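Local coordinates for dual function macrocyclase-peptidase POPB (Galerina marginata, PDB 5N4B), which processes amanitin precursor peptides by cleaving on the C-terminal side of proline and closing the excised peptide into a macrocycle, at residues Gly167-Ile172 and Pro221-His226; Cys367-Tyr372 and Tyr433-Pro438; Glu384-Ser389 and Leu395-Pro400. The protein carries 1 engineered substitution. One frame throughout, in Å; residues are numbered along the deposited sequence.

Interaction 1 (Gly167-Ile172 and Pro221-His226); sequences GDYSTI and PARERH
Y169 and R223 make the only contact between 167-172 and 221-226, a small surface touch between neighbouring blades of the seven-bladed beta-propeller. Strand 170-176 is the third strand of the blade 144-201, whereas 221-226 belongs to the loop between strands 214-219 and 236-241 of the next blade. The first segment starts beside the catalytic domain: the backbone of G167 is hydrogen-bonded to that of H699, a charge-relay residue. D168 follows with its carboxylate in a salt bridge to R230. Y169 then sends its ring toward the loop, its CG beside the backbone N (chi1 -58°), and its side chain ends up about 6 Å from that of H699. K202 makes a cation-pi contact with this ring and W200 meets it edge-to-face, which probably limits its rotation. From S170 on, the chain turns into strand, with S170 and I172 bonded through their backbones to strand 198-201. From the loop, R223 reaches Y169 with a chain extended from CG to NE. The two side chains cross at about a right angle, yet ring and guanidinium planes differ by only 12°. The modelled separation of Y169 OH and R223 NH1, 2.2 Å, is too short to be a trustworthy bond, so the exact placing of these ends is doubtful; Y169 OH also makes a weak hydrogen bond with D232 OD1.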
ATOM      1  N   GLY A 167      13.327  12.978  -6.904  1.00 18.13           N
ATOM      2  CA  GLY A 167      12.711  12.682  -8.194  1.00 17.91           C
ATOM      3  C   GLY A 167      11.245  12.294  -8.118  1.00 18.63           C
ATOM      4  O   GLY A 167      10.793  11.730  -7.122  1.00 19.16           O
ATOM      5  N   ASP A 168      10.500  12.599  -9.181  1.00 17.20           N
ATOM      6  CA  ASP A 168       9.070  12.301  -9.246  1.00 17.62           C
ATOM      7  C   ASP A 168       8.717  11.122 -10.163  1.00 16.33           C
ATOM      8  O   ASP A 168       7.542  10.749 -10.232  1.00 17.23           O
ATOM      9  CB  ASP A 168       8.309  13.536  -9.732  1.00 18.96           C
ATOM     10  CG  ASP A 168       8.009  14.520  -8.635  1.00 21.21           C
ATOM     11  OD1 ASP A 168       7.944  14.140  -7.450  1.00 27.10           O
ATOM     12  OD2 ASP A 168       7.953  15.715  -9.002  1.00 25.47           O
ATOM     13  N   TYR A 169       9.685  10.555 -10.876  1.00 15.20           N
ATOM     14  CA  TYR A 169       9.524   9.419 -11.768  1.00 15.45           C
ATOM     15  C   TYR A 169      10.660   8.432 -11.512  1.00 16.02           C
ATOM     16  O   TYR A 169      11.669   8.753 -10.886  1.00 19.36           O
ATOM     17  CB  TYR A 169       9.567   9.845 -13.267  1.00 16.56           C
ATOM     18  CG  TYR A 169       8.486  10.872 -13.579  1.00 17.55           C
ATOM     19  CD1 TYR A 169       7.219  10.490 -13.969  1.00 17.10           C
ATOM     20  CD2 TYR A 169       8.742  12.207 -13.428  1.00 18.84           C
ATOM     21  CE1 TYR A 169       6.217  11.428 -14.193  1.00 15.96           C
ATOM     22  CE2 TYR A 169       7.755  13.168 -13.702  1.00 18.24           C
ATOM     23  CZ  TYR A 169       6.496  12.752 -14.052  1.00 18.02           C
ATOM     24  OH  TYR A 169       5.515  13.720 -14.277  1.00 22.30           O
ATOM     25  N   SER A 170      10.510   7.235 -12.021  1.00 14.68           N
ATOM     26  CA  SER A 170      11.554   6.226 -11.977  1.00 13.83           C
ATOM     27  C   SER A 170      12.143   5.997 -13.358  1.00 15.06           C
ATOM     28  O   SER A 170      11.575   6.383 -14.383  1.00 15.73           O
ATOM     29  CB  SER A 170      11.024   4.888 -11.457  1.00 15.71           C
ATOM     30  OG  SER A 170      10.460   5.052 -10.160  1.00 17.78           O
ATOM     31  N   THR A 171      13.310   5.372 -13.390  1.00 14.29           N
ATOM     32  CA  THR A 171      14.027   5.022 -14.612  1.00 12.94           C
ATOM     33  C   THR A 171      14.262   3.526 -14.605  1.00 14.22           C
ATOM     34  O   THR A 171      14.705   2.955 -13.595  1.00 13.92           O
ATOM     35  CB  THR A 171      15.367   5.776 -14.709  1.00 15.11           C
ATOM     36  OG1 THR A 171      15.081   7.183 -14.620  1.00 19.62           O
ATOM     37  CG2 THR A 171      16.081   5.437 -15.960  1.00 16.81           C
ATOM     38  N   ILE A 172      13.931   2.876 -15.711  1.00 12.85           N
ATOM     39  CA  ILE A 172      14.094   1.429 -15.834  1.00 12.46           C
ATOM     40  C   ILE A 172      15.396   1.169 -16.554  1.00 14.79           C
ATOM     41  O   ILE A 172      15.668   1.732 -17.632  1.00 15.39           O
ATOM     42  CB  ILE A 172      12.929   0.765 -16.574  1.00 12.85           C
ATOM     43  CG1 ILE A 172      11.596   1.075 -15.887  1.00 12.09           C
ATOM     44  CG2 ILE A 172      13.182  -0.734 -16.613  1.00 13.70           C
ATOM     45  CD1 ILE A 172      10.393   0.630 -16.753  1.00 12.61           C
ATOM     46  N   PRO A 221       5.094  12.374 -20.200  1.00 19.50           N
ATOM     47  CA  PRO A 221       5.899  13.264 -21.027  1.00 21.97           C
ATOM     48  C   PRO A 221       7.133  13.713 -20.284  1.00 22.32           C
ATOM     49  O   PRO A 221       7.089  13.944 -19.066  1.00 23.52           O
ATOM     50  CB  PRO A 221       4.957  14.436 -21.305  1.00 24.28           C
ATOM     51  CG  PRO A 221       3.561  13.817 -21.209  1.00 23.50           C
ATOM     52  CD  PRO A 221       3.692  12.809 -20.097  1.00 19.97           C
ATOM     53  N   ALA A 222       8.233  13.835 -21.036  1.00 24.77           N
ATOM     54  CA  ALA A 222       9.453  14.387 -20.459  1.00 23.57           C
ATOM     55  C   ALA A 222       9.184  15.833 -20.096  1.00 28.59           C
ATOM     56  O   ALA A 222       8.415  16.515 -20.770  1.00 32.84           O
ATOM     57  CB  ALA A 222      10.602  14.299 -21.469  1.00 28.17           C
ATOM     58  N   ARG A 223       9.758  16.267 -18.982  1.00 29.23           N
ATOM     59  CA  ARG A 223       9.587  17.632 -18.526  1.00 39.37           C
ATOM     60  C   ARG A 223      10.961  18.167 -18.160  1.00 33.91           C
ATOM     61  O   ARG A 223      11.701  17.529 -17.399  1.00 32.54           O
ATOM     62  CB  ARG A 223       8.615  17.671 -17.327  1.00 46.93           C
ATOM     63  CG  ARG A 223       7.176  17.230 -17.729  1.00 57.18           C
ATOM     64  CD  ARG A 223       6.172  17.275 -16.572  1.00 65.50           C
ATOM     65  NE  ARG A 223       4.837  16.734 -16.887  1.00 72.86           N
ATOM     66  CZ  ARG A 223       4.468  15.453 -16.759  1.00 70.81           C
ATOM     67  NH1 ARG A 223       5.350  14.545 -16.353  1.00 62.11           N
ATOM     68  NH2 ARG A 223       3.209  15.072 -17.043  1.00 58.99           N
ATOM     69  N   GLU A 224      11.290  19.343 -18.688  1.00 29.40           N
ATOM     70  CA  GLU A 224      12.468  20.033 -18.193  1.00 28.96           C
ATOM     71  C   GLU A 224      12.189  20.577 -16.787  1.00 33.08           C
ATOM     72  O   GLU A 224      11.033  20.667 -16.348  1.00 33.50           O
ATOM     73  CB  GLU A 224      12.838  21.181 -19.134  1.00 37.56           C
ATOM     74  CG  GLU A 224      13.162  20.726 -20.577  1.00 36.90           C
ATOM     75  CD  GLU A 224      14.526  20.030 -20.699  1.00 47.51           C
ATOM     76  OE1 GLU A 224      15.502  20.445 -20.022  1.00 44.39           O
ATOM     77  OE2 GLU A 224      14.622  19.060 -21.485  1.00 48.45           O
ATOM     78  N   ARG A 225      13.256  20.962 -16.094  1.00 31.59           N
ATOM     79  CA  ARG A 225      13.179  21.329 -14.673  1.00 31.47           C
ATOM     80  C   ARG A 225      12.117  22.392 -14.366  1.00 30.46           C
ATOM     81  O   ARG A 225      11.391  22.280 -13.370  1.00 34.23           O
ATOM     82  CB  ARG A 225      14.561  21.794 -14.220  1.00 38.05           C
ATOM     83  CG  ARG A 225      14.613  22.576 -12.905  1.00 47.88           C
ATOM     84  CD  ARG A 225      14.274  21.782 -11.659  1.00 53.98           C
ATOM     85  NE  ARG A 225      14.307  22.679 -10.494  1.00 61.79           N
ATOM     86  CZ  ARG A 225      13.296  23.465 -10.115  1.00 64.46           C
ATOM     87  NH1 ARG A 225      12.136  23.440 -10.769  1.00 63.02           N
ATOM     88  NH2 ARG A 225      13.434  24.271  -9.063  1.00 64.48           N
ATOM     89  N   HIS A 226      12.030  23.434 -15.171  1.00 30.41           N
ATOM     90  CA  HIS A 226      11.120  24.548 -14.912  1.00 32.39           C
ATOM     91  C   HIS A 226       9.877  24.511 -15.792  1.00 33.14           C
ATOM     92  O   HIS A 226       9.222  25.540 -15.980  1.00 41.75           O
ATOM     93  CB  HIS A 226      11.853  25.880 -15.043  1.00 32.89           C
ATOM     94  CG  HIS A 226      13.083  25.953 -14.204  1.00 35.46           C
ATOM     95  ND1 HIS A 226      13.032  26.089 -12.829  1.00 36.34           N
ATOM     96  CD2 HIS A 226      14.403  25.892 -14.533  1.00 31.02           C
ATOM     97  CE1 HIS A 226      14.263  26.098 -12.347  1.00 36.42           C
ATOM     98  NE2 HIS A 226      15.111  25.984 -13.361  1.00 33.50           N
TER

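Interaction 2 (Cys367-Tyr372 and Tyr433-Pro438); sequences CANEEY and YDFTAP
F435 pushes its ring into the hairpin turn 368-372, where N369 covers one face and Y372 lies alongside. The N369 contacts are of two sorts. Its methylene makes a CH-pi contact, N369 CB standing 3.7 Å from the F435 ring centroid and 20° off the normal. Its amide nitrogen hangs over the same face nearer the rim, with N369 ND2 3.3 Å from F435 CG. A chi1 of -170° swings the amide away from the backbone N and out over that ring. The rings of Y372 and F435 meet obliquely, planes 43° apart and centroids 4.6 Å apart, and F435 CE1 sits over the middle of the Y372 ring. A368 CB adds a looser apolar contact, 4.3 Å from F435 CE2. The hairpin joins strands 361-368 and 372-379 of one propeller blade, while F435 follows strand 426-434 of the next, so the ring is a wedge between blades; L387 and F417 also pack on it. On the face of F435 opposite N369 lies Y433 CE1. Polar bonds shape each segment separately. A368 and Y372 exchange backbone bonds across the turn, and a type I turn runs from D434 to A437. D434 OD1 takes two donors from one face of its carboxylate: T436 N at 2.9 Å, closing an Asx turn, and T436 OG1 at 2.8 Å.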
ATOM      1  N   CYS A 367      -3.419 -19.159 -12.275  1.00 10.82           N
ATOM      2  CA  CYS A 367      -3.351 -20.455 -12.913  1.00 11.58           C
ATOM      3  C   CYS A 367      -1.998 -21.081 -12.599  1.00 10.47           C
ATOM      4  O   CYS A 367      -0.969 -20.393 -12.673  1.00 11.79           O
ATOM      5  CB  CYS A 367      -3.494 -20.261 -14.419  1.00 12.08           C
ATOM      6  SG  CYS A 367      -3.457 -21.764 -15.411  1.00 14.45           S
ATOM      7  N   ALA A 368      -2.009 -22.350 -12.265  1.00 10.60           N
ATOM      8  CA  ALA A 368      -0.826 -23.086 -11.839  1.00 10.38           C
ATOM      9  C   ALA A 368      -0.761 -24.420 -12.552  1.00 14.37           C
ATOM     10  O   ALA A 368      -1.784 -25.079 -12.813  1.00 12.94           O
ATOM     11  CB  ALA A 368      -0.837 -23.329 -10.337  1.00 13.48           C
ATOM     12  N   ASN A 369       0.461 -24.849 -12.840  1.00 13.50           N
ATOM     13  CA  ASN A 369       0.680 -26.155 -13.469  1.00 13.97           C
ATOM     14  C   ASN A 369      -0.195 -26.294 -14.708  1.00 14.72           C
ATOM     15  O   ASN A 369      -0.853 -27.324 -14.918  1.00 16.91           O
ATOM     16  CB  ASN A 369       0.459 -27.313 -12.494  1.00 15.69           C
ATOM     17  CG  ASN A 369       0.917 -28.659 -13.039  1.00 17.73           C
ATOM     18  OD1 ASN A 369       1.858 -28.725 -13.835  1.00 20.84           O
ATOM     19  ND2 ASN A 369       0.261 -29.743 -12.588  1.00 20.46           N
ATOM     20  N   GLU A 370      -0.209 -25.234 -15.499  1.00 14.81           N
ATOM     21  CA  GLU A 370      -0.884 -25.116 -16.787  1.00 15.29           C
ATOM     22  C   GLU A 370      -2.408 -25.101 -16.760  1.00 16.41           C
ATOM     23  O   GLU A 370      -3.001 -24.374 -17.562  1.00 20.12           O
ATOM     24  CB  GLU A 370      -0.428 -26.182 -17.781  1.00 16.89           C
ATOM     25  CG  GLU A 370       1.058 -26.056 -18.209  1.00 25.05           C
ATOM     26  CD  GLU A 370       1.411 -24.846 -19.121  1.00 40.76           C
ATOM     27  OE1 GLU A 370       0.671 -23.840 -19.216  1.00 35.46           O
ATOM     28  OE2 GLU A 370       2.511 -24.891 -19.735  1.00 47.90           O
ATOM     29  N   GLU A 371      -3.041 -25.882 -15.886  1.00 16.48           N
ATOM     30  CA  GLU A 371      -4.481 -26.103 -15.999  1.00 18.15           C
ATOM     31  C   GLU A 371      -5.252 -25.931 -14.698  1.00 17.95           C
ATOM     32  O   GLU A 371      -6.491 -25.978 -14.728  1.00 17.45           O
ATOM     33  CB  GLU A 371      -4.763 -27.498 -16.571  1.00 20.68           C
ATOM     34  CG  GLU A 371      -4.355 -28.638 -15.738  1.00 20.79           C
ATOM     35  CD  GLU A 371      -4.846 -29.970 -16.336  1.00 28.80           C
ATOM     36  OE1 GLU A 371      -4.455 -30.266 -17.491  1.00 28.44           O
ATOM     37  OE2 GLU A 371      -5.646 -30.672 -15.666  1.00 29.86           O
ATOM     38  N   TYR A 372      -4.576 -25.798 -13.570  1.00 14.46           N
ATOM     39  CA  TYR A 372      -5.218 -25.670 -12.272  1.00 11.43           C
ATOM     40  C   TYR A 372      -5.334 -24.199 -11.907  1.00 10.46           C
ATOM     41  O   TYR A 372      -4.686 -23.319 -12.475  1.00 12.44           O
ATOM     42  CB  TYR A 372      -4.434 -26.390 -11.177  1.00 12.13           C
ATOM     43  CG  TYR A 372      -4.355 -27.881 -11.281  1.00 14.67           C
ATOM     44  CD1 TYR A 372      -3.491 -28.483 -12.157  1.00 15.13           C
ATOM     45  CD2 TYR A 372      -5.164 -28.669 -10.491  1.00 15.77           C
ATOM     46  CE1 TYR A 372      -3.436 -29.895 -12.246  1.00 17.52           C
ATOM     47  CE2 TYR A 372      -5.118 -30.058 -10.548  1.00 17.69           C
ATOM     48  CZ  TYR A 372      -4.249 -30.663 -11.439  1.00 19.17           C
ATOM     49  OH  TYR A 372      -4.166 -32.050 -11.533  1.00 26.52           O
ATOM     50  N   TYR A 433       3.574 -25.943  -2.818  1.00 13.36           N
ATOM     51  CA  TYR A 433       2.739 -27.011  -3.345  1.00 12.55           C
ATOM     52  C   TYR A 433       3.451 -27.558  -4.574  1.00 15.16           C
ATOM     53  O   TYR A 433       3.692 -26.817  -5.538  1.00 15.31           O
ATOM     54  CB  TYR A 433       1.344 -26.522  -3.692  1.00 14.05           C
ATOM     55  CG  TYR A 433       0.376 -27.641  -4.044  1.00 16.84           C
ATOM     56  CD1 TYR A 433       0.346 -28.176  -5.318  1.00 17.33           C
ATOM     57  CD2 TYR A 433      -0.479 -28.168  -3.093  1.00 15.54           C
ATOM     58  CE1 TYR A 433      -0.500 -29.212  -5.657  1.00 19.68           C
ATOM     59  CE2 TYR A 433      -1.352 -29.225  -3.430  1.00 16.97           C
ATOM     60  CZ  TYR A 433      -1.352 -29.711  -4.699  1.00 19.12           C
ATOM     61  OH  TYR A 433      -2.199 -30.737  -5.018  1.00 21.61           O
ATOM     62  N   ASP A 434       3.767 -28.865  -4.550  1.00 15.91           N
ATOM     63  CA  ASP A 434       4.533 -29.514  -5.614  1.00 16.86           C
ATOM     64  C   ASP A 434       3.652 -30.569  -6.266  1.00 19.06           C
ATOM     65  O   ASP A 434       3.407 -31.624  -5.669  1.00 19.24           O
ATOM     66  CB  ASP A 434       5.778 -30.142  -4.997  1.00 17.87           C
ATOM     67  CG  ASP A 434       6.618 -30.931  -5.989  1.00 23.55           C
ATOM     68  OD1 ASP A 434       6.300 -30.922  -7.188  1.00 20.37           O
ATOM     69  OD2 ASP A 434       7.617 -31.537  -5.509  1.00 25.45           O
ATOM     70  N   PHE A 435       3.201 -30.291  -7.509  1.00 18.25           N
ATOM     71  CA  PHE A 435       2.299 -31.211  -8.205  1.00 17.59           C
ATOM     72  C   PHE A 435       2.994 -32.526  -8.552  1.00 23.26           C
ATOM     73  O   PHE A 435       2.300 -33.498  -8.818  1.00 24.18           O
ATOM     74  CB  PHE A 435       1.759 -30.602  -9.491  1.00 19.69           C
ATOM     75  CG  PHE A 435       0.656 -29.597  -9.310  1.00 20.48           C
ATOM     76  CD1 PHE A 435      -0.658 -29.985  -9.293  1.00 21.45           C
ATOM     77  CD2 PHE A 435       0.964 -28.262  -9.128  1.00 18.47           C
ATOM     78  CE1 PHE A 435      -1.681 -29.038  -9.139  1.00 22.73           C
ATOM     79  CE2 PHE A 435      -0.043 -27.305  -8.959  1.00 20.69           C
ATOM     80  CZ  PHE A 435      -1.370 -27.712  -8.984  1.00 21.12           C
ATOM     81  N   THR A 436       4.328 -32.569  -8.586  1.00 22.00           N
ATOM     82  CA  THR A 436       5.035 -33.792  -8.931  1.00 21.49           C
ATOM     83  C   THR A 436       5.154 -34.766  -7.765  1.00 27.40           C
ATOM     84  O   THR A 436       5.541 -35.922  -7.983  1.00 30.09           O
ATOM     85  CB  THR A 436       6.450 -33.532  -9.495  1.00 24.04           C
ATOM     86  OG1 THR A 436       7.345 -33.162  -8.461  1.00 25.85           O
ATOM     87  CG2 THR A 436       6.472 -32.479 -10.556  1.00 27.38           C
ATOM     88  N   ALA A 437       4.817 -34.362  -6.545  1.00 24.07           N
ATOM     89  CA  ALA A 437       4.967 -35.215  -5.376  1.00 24.63           C
ATOM     90  C   ALA A 437       3.780 -36.159  -5.236  1.00 25.78           C
ATOM     91  O   ALA A 437       2.702 -35.913  -5.787  1.00 24.48           O
ATOM     92  CB  ALA A 437       5.039 -34.347  -4.121  1.00 24.35           C
ATOM     93  N   PRO A 438       3.941 -37.238  -4.459  1.00 32.07           N
ATOM     94  CA  PRO A 438       2.810 -38.111  -4.156  1.00 34.32           C
ATOM     95  C   PRO A 438       1.631 -37.343  -3.580  1.00 32.93           C
ATOM     96  O   PRO A 438       1.801 -36.350  -2.870  1.00 32.69           O
ATOM     97  CB  PRO A 438       3.389 -39.105  -3.140  1.00 36.28           C
ATOM     98  CG  PRO A 438       4.827 -39.097  -3.381  1.00 40.76           C
ATOM     99  CD  PRO A 438       5.173 -37.694  -3.798  1.00 35.86           C
TER

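Interaction 3 (Glu384-Ser389 and Leu395-Pro400)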
ATOM      1  N   GLU A 384      -8.414 -17.588   2.953  1.00 10.16           N
ATOM      2  CA  GLU A 384      -8.551 -19.029   2.796  1.00 10.27           C
ATOM      3  C   GLU A 384      -8.054 -19.392   1.405  1.00 10.72           C
ATOM      4  O   GLU A 384      -8.360 -18.700   0.427  1.00 11.75           O
ATOM      5  CB  GLU A 384      -9.995 -19.451   2.951  1.00 12.43           C
ATOM      6  CG  GLU A 384     -10.639 -18.941   4.230  1.00 14.87           C
ATOM      7  CD  GLU A 384     -12.091 -19.378   4.398  1.00 16.84           C
ATOM      8  OE1 GLU A 384     -12.656 -20.009   3.465  1.00 19.43           O
ATOM      9  OE2 GLU A 384     -12.676 -19.110   5.462  1.00 17.50           O
ATOM     10  N   ILE A 385      -7.303 -20.478   1.289  1.00  9.35           N
ATOM     11  CA  ILE A 385      -6.655 -20.853   0.035  1.00  9.13           C
ATOM     12  C   ILE A 385      -7.248 -22.148  -0.473  1.00  8.71           C
ATOM     13  O   ILE A 385      -7.314 -23.131   0.266  1.00 10.34           O
ATOM     14  CB  ILE A 385      -5.132 -20.974   0.224  1.00 11.72           C
ATOM     15  CG1 ILE A 385      -4.547 -19.706   0.892  1.00 10.48           C
ATOM     16  CG2 ILE A 385      -4.482 -21.219  -1.135  1.00 11.63           C
ATOM     17  CD1 ILE A 385      -4.144 -19.929   2.303  1.00 14.18           C
ATOM     18  N   TYR A 386      -7.613 -22.181  -1.759  1.00  9.39           N
ATOM     19  CA  TYR A 386      -8.215 -23.366  -2.386  1.00 11.05           C
ATOM     20  C   TYR A 386      -7.528 -23.674  -3.705  1.00 10.99           C
ATOM     21  O   TYR A 386      -7.161 -22.774  -4.449  1.00 11.52           O
ATOM     22  CB  TYR A 386      -9.730 -23.185  -2.635  1.00 10.47           C
ATOM     23  CG  TYR A 386     -10.507 -22.970  -1.365  1.00 10.55           C
ATOM     24  CD1 TYR A 386     -10.674 -21.701  -0.854  1.00 13.31           C
ATOM     25  CD2 TYR A 386     -10.997 -24.019  -0.645  1.00 11.90           C
ATOM     26  CE1 TYR A 386     -11.362 -21.505   0.329  1.00 14.31           C
ATOM     27  CE2 TYR A 386     -11.707 -23.838   0.498  1.00 12.69           C
ATOM     28  CZ  TYR A 386     -11.871 -22.583   1.003  1.00 13.45           C
ATOM     29  OH  TYR A 386     -12.533 -22.430   2.210  1.00 18.42           O
ATOM     30  N   LEU A 387      -7.470 -24.968  -4.033  1.00 11.70           N
ATOM     31  CA  LEU A 387      -7.029 -25.473  -5.323  1.00 10.24           C
ATOM     32  C   LEU A 387      -8.258 -25.914  -6.105  1.00 10.10           C
ATOM     33  O   LEU A 387      -9.107 -26.630  -5.559  1.00 13.37           O
ATOM     34  CB  LEU A 387      -6.062 -26.640  -5.112  1.00 12.47           C
ATOM     35  CG  LEU A 387      -5.526 -27.242  -6.387  1.00 14.01           C
ATOM     36  CD1 LEU A 387      -4.615 -26.271  -7.137  1.00 14.56           C
ATOM     37  CD2 LEU A 387      -4.744 -28.516  -6.013  1.00 18.32           C
ATOM     38  N   TYR A 388      -8.339 -25.494  -7.342  1.00 11.29           N
ATOM     39  CA  TYR A 388      -9.404 -25.842  -8.289  1.00 10.68           C
ATOM     40  C   TYR A 388      -8.838 -26.554  -9.507  1.00 12.89           C
ATOM     41  O   TYR A 388      -7.731 -26.256  -9.971  1.00 12.79           O
ATOM     42  CB  TYR A 388     -10.091 -24.588  -8.817  1.00 12.68           C
ATOM     43  CG  TYR A 388     -11.039 -23.934  -7.848  1.00 11.74           C
ATOM     44  CD1 TYR A 388     -10.577 -23.138  -6.803  1.00 13.82           C
ATOM     45  CD2 TYR A 388     -12.397 -24.116  -7.968  1.00 13.63           C
ATOM     46  CE1 TYR A 388     -11.447 -22.586  -5.900  1.00 13.70           C
ATOM     47  CE2 TYR A 388     -13.293 -23.519  -7.058  1.00 13.81           C
ATOM     48  CZ  TYR A 388     -12.786 -22.751  -6.052  1.00 15.37           C
ATOM     49  OH  TYR A 388     -13.684 -22.189  -5.160  1.00 16.48           O
ATOM     50  N   SER A 389      -9.607 -27.484 -10.040  1.00 12.89           N
ATOM     51  CA  SER A 389      -9.250 -28.152 -11.273  1.00 13.09           C
ATOM     52  C   SER A 389      -9.608 -27.333 -12.490  1.00 13.75           C
ATOM     53  O   SER A 389     -10.285 -26.311 -12.422  1.00 12.79           O
ATOM     54  CB  SER A 389     -10.004 -29.486 -11.352  1.00 15.10           C
ATOM     55  OG  SER A 389     -11.401 -29.265 -11.651  1.00 15.59           O
ATOM     56  N   LEU A 395     -11.037 -28.556  -5.221  1.00 14.07           N
ATOM     57  CA  LEU A 395     -10.443 -29.836  -4.869  1.00 14.32           C
ATOM     58  C   LEU A 395     -10.098 -29.946  -3.413  1.00 16.61           C
ATOM     59  O   LEU A 395     -10.318 -31.003  -2.800  1.00 20.34           O
ATOM     60  CB  LEU A 395      -9.187 -30.089  -5.704  1.00 15.83           C
ATOM     61  CG  LEU A 395      -9.392 -30.189  -7.227  1.00 13.96           C
ATOM     62  CD1 LEU A 395      -8.069 -30.311  -7.936  1.00 19.07           C
ATOM     63  CD2 LEU A 395     -10.300 -31.322  -7.606  1.00 18.93           C
ATOM     64  N   THR A 396      -9.531 -28.883  -2.848  1.00 15.31           N
ATOM     65  CA  THR A 396      -9.030 -28.965  -1.495  1.00 14.32           C
ATOM     66  C   THR A 396      -8.794 -27.549  -0.981  1.00 15.86           C
ATOM     67  O   THR A 396      -8.552 -26.616  -1.758  1.00 14.82           O
ATOM     68  CB  THR A 396      -7.758 -29.817  -1.415  1.00 19.27           C
ATOM     69  OG1 THR A 396      -7.417 -30.063  -0.047  1.00 28.38           O
ATOM     70  CG2 THR A 396      -6.630 -29.189  -2.075  1.00 20.32           C
ATOM     71  N   ARG A 397      -8.825 -27.426   0.333  1.00 15.72           N
ATOM     72  CA  ARG A 397      -8.394 -26.228   1.037  1.00 12.14           C
ATOM     73  C   ARG A 397      -6.953 -26.458   1.484  1.00 15.42           C
ATOM     74  O   ARG A 397      -6.632 -27.516   2.065  1.00 21.93           O
ATOM     75  CB  ARG A 397      -9.280 -25.938   2.238  1.00 13.99           C
ATOM     76  CG  ARG A 397      -8.853 -24.633   2.954  1.00 16.73           C
ATOM     77  CD  ARG A 397      -9.863 -24.175   3.938  1.00 17.99           C
ATOM     78  NE  ARG A 397      -9.380 -23.002   4.651  1.00 15.98           N
ATOM     79  CZ  ARG A 397     -10.022 -22.478   5.653  1.00 19.44           C
ATOM     80  NH1 ARG A 397     -11.192 -22.980   6.020  1.00 22.10           N
ATOM     81  NH2 ARG A 397      -9.512 -21.485   6.297  1.00 18.66           N
ATOM     82  N   LEU A 398      -6.085 -25.493   1.228  1.00 12.06           N
ATOM     83  CA  LEU A 398      -4.678 -25.570   1.610  1.00 14.80           C
ATOM     84  C   LEU A 398      -4.458 -24.719   2.856  1.00 15.07           C
ATOM     85  O   LEU A 398      -5.040 -23.640   2.990  1.00 13.95           O
ATOM     86  CB  LEU A 398      -3.767 -25.087   0.475  1.00 14.57           C
ATOM     87  CG  LEU A 398      -3.875 -25.905  -0.801  1.00 16.15           C
ATOM     88  CD1 LEU A 398      -2.957 -25.317  -1.866  1.00 17.24           C
ATOM     89  CD2 LEU A 398      -3.497 -27.373  -0.478  1.00 20.12           C
ATOM     90  N   ALA A 399      -3.604 -25.193   3.773  1.00 15.11           N
ATOM     91  CA  ALA A 399      -3.313 -24.487   5.015  1.00 18.39           C
ATOM     92  C   ALA A 399      -4.612 -24.148   5.753  1.00 16.22           C
ATOM     93  O   ALA A 399      -4.852 -22.994   6.110  1.00 15.00           O
ATOM     94  CB  ALA A 399      -2.492 -23.233   4.777  1.00 16.21           C
ATOM     95  N   PRO A 400      -5.456 -25.140   6.005  1.00 18.90           N
ATOM     96  CA  PRO A 400      -6.765 -24.852   6.566  1.00 16.97           C
ATOM     97  C   PRO A 400      -6.776 -24.255   7.955  1.00 19.87           C
ATOM     98  O   PRO A 400      -7.806 -23.688   8.331  1.00 22.18           O
ATOM     99  CB  PRO A 400      -7.449 -26.232   6.570  1.00 23.39           C
ATOM    100  CG  PRO A 400      -6.332 -27.155   6.618  1.00 22.72           C
ATOM    101  CD  PRO A 400      -5.256 -26.576   5.799  1.00 21.78           C
TER
HETATM  102  O   HOH W   1      -6.835 -21.861   3.871  1.00  8.39           O
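R397 lays its methylenes along the ring of Y386 at the non-hydrogen-bonded pair of this antiparallel hairpin, the third and fourth strands of a four-stranded propeller blade. R397 CB and CG lie beside Y386 CE2, and further out R397 CD comes to 3.6 Å from Y386 OH. With CG anti to the backbone N (chi1 -178°) and the chain extended to NE, the arginine runs on past the tyrosine to E384. There the guanidinium becomes a flat filling: the E384 carboxylate stacks over one face with planes 21° apart, and P400 O stands over the opposite face. The other side of the sheet is mostly apolar. T396 CG2 fits against L387 CB at 4.0 Å, I385 CG2 packs on L398 CB, and I385 CD1 just meets A399 CB. At the far end a classic beta bulge sets both L395 and T396 opposite L387, whose O accepts from L395 N at 2.7 Å and whose N donates to T396 O at 3.0 Å. L395, coming from the bulge, drops CD1 into the hollow beside S389, 4.0 Å from S389 CB. I385 and L398 also pack against the middle strands of the next blade, I385 on L419 and L421, L398 on F417 and Y433. Beyond the bond from L398 N to I385 O (2.8 Å), a water takes the place of direct pairing, accepting from I385 N and R397 NE and donating to L398 O. Y386 OH donates to E384 OE1 at 2.7 Å, and R379 forms a salt bridge with OE2. E384 OE2 is 4.0 Å from R397 NH2 but well out of the guanidinium plane, where no N-H points at it; the carboxylate, already gripped by Y386 and R379, is probably an anion and would attract the arginine through charge without a direct bond.

All three contacts lie in the propeller, but only interactions 2 and 3 share structure. Their centres are about 12 Å apart, and 384-389/395-400 is nested in the chain loop that 367-372/433-438 closes. They meet directly: Y372 CB lies 3.5 Å from Y388 O, and Y433 packs on L387 and L398. Interaction 3 holds neighbouring strands within a blade by backbone bonds, whereas interaction 2 joins two blades with rings and an amide; both are partly buried. Interaction 1, about 43 Å from interaction 2 between centres, is a surface touch of polar side-chain ends between another pair of blades, and the only one of the three beside the catalytic histidine.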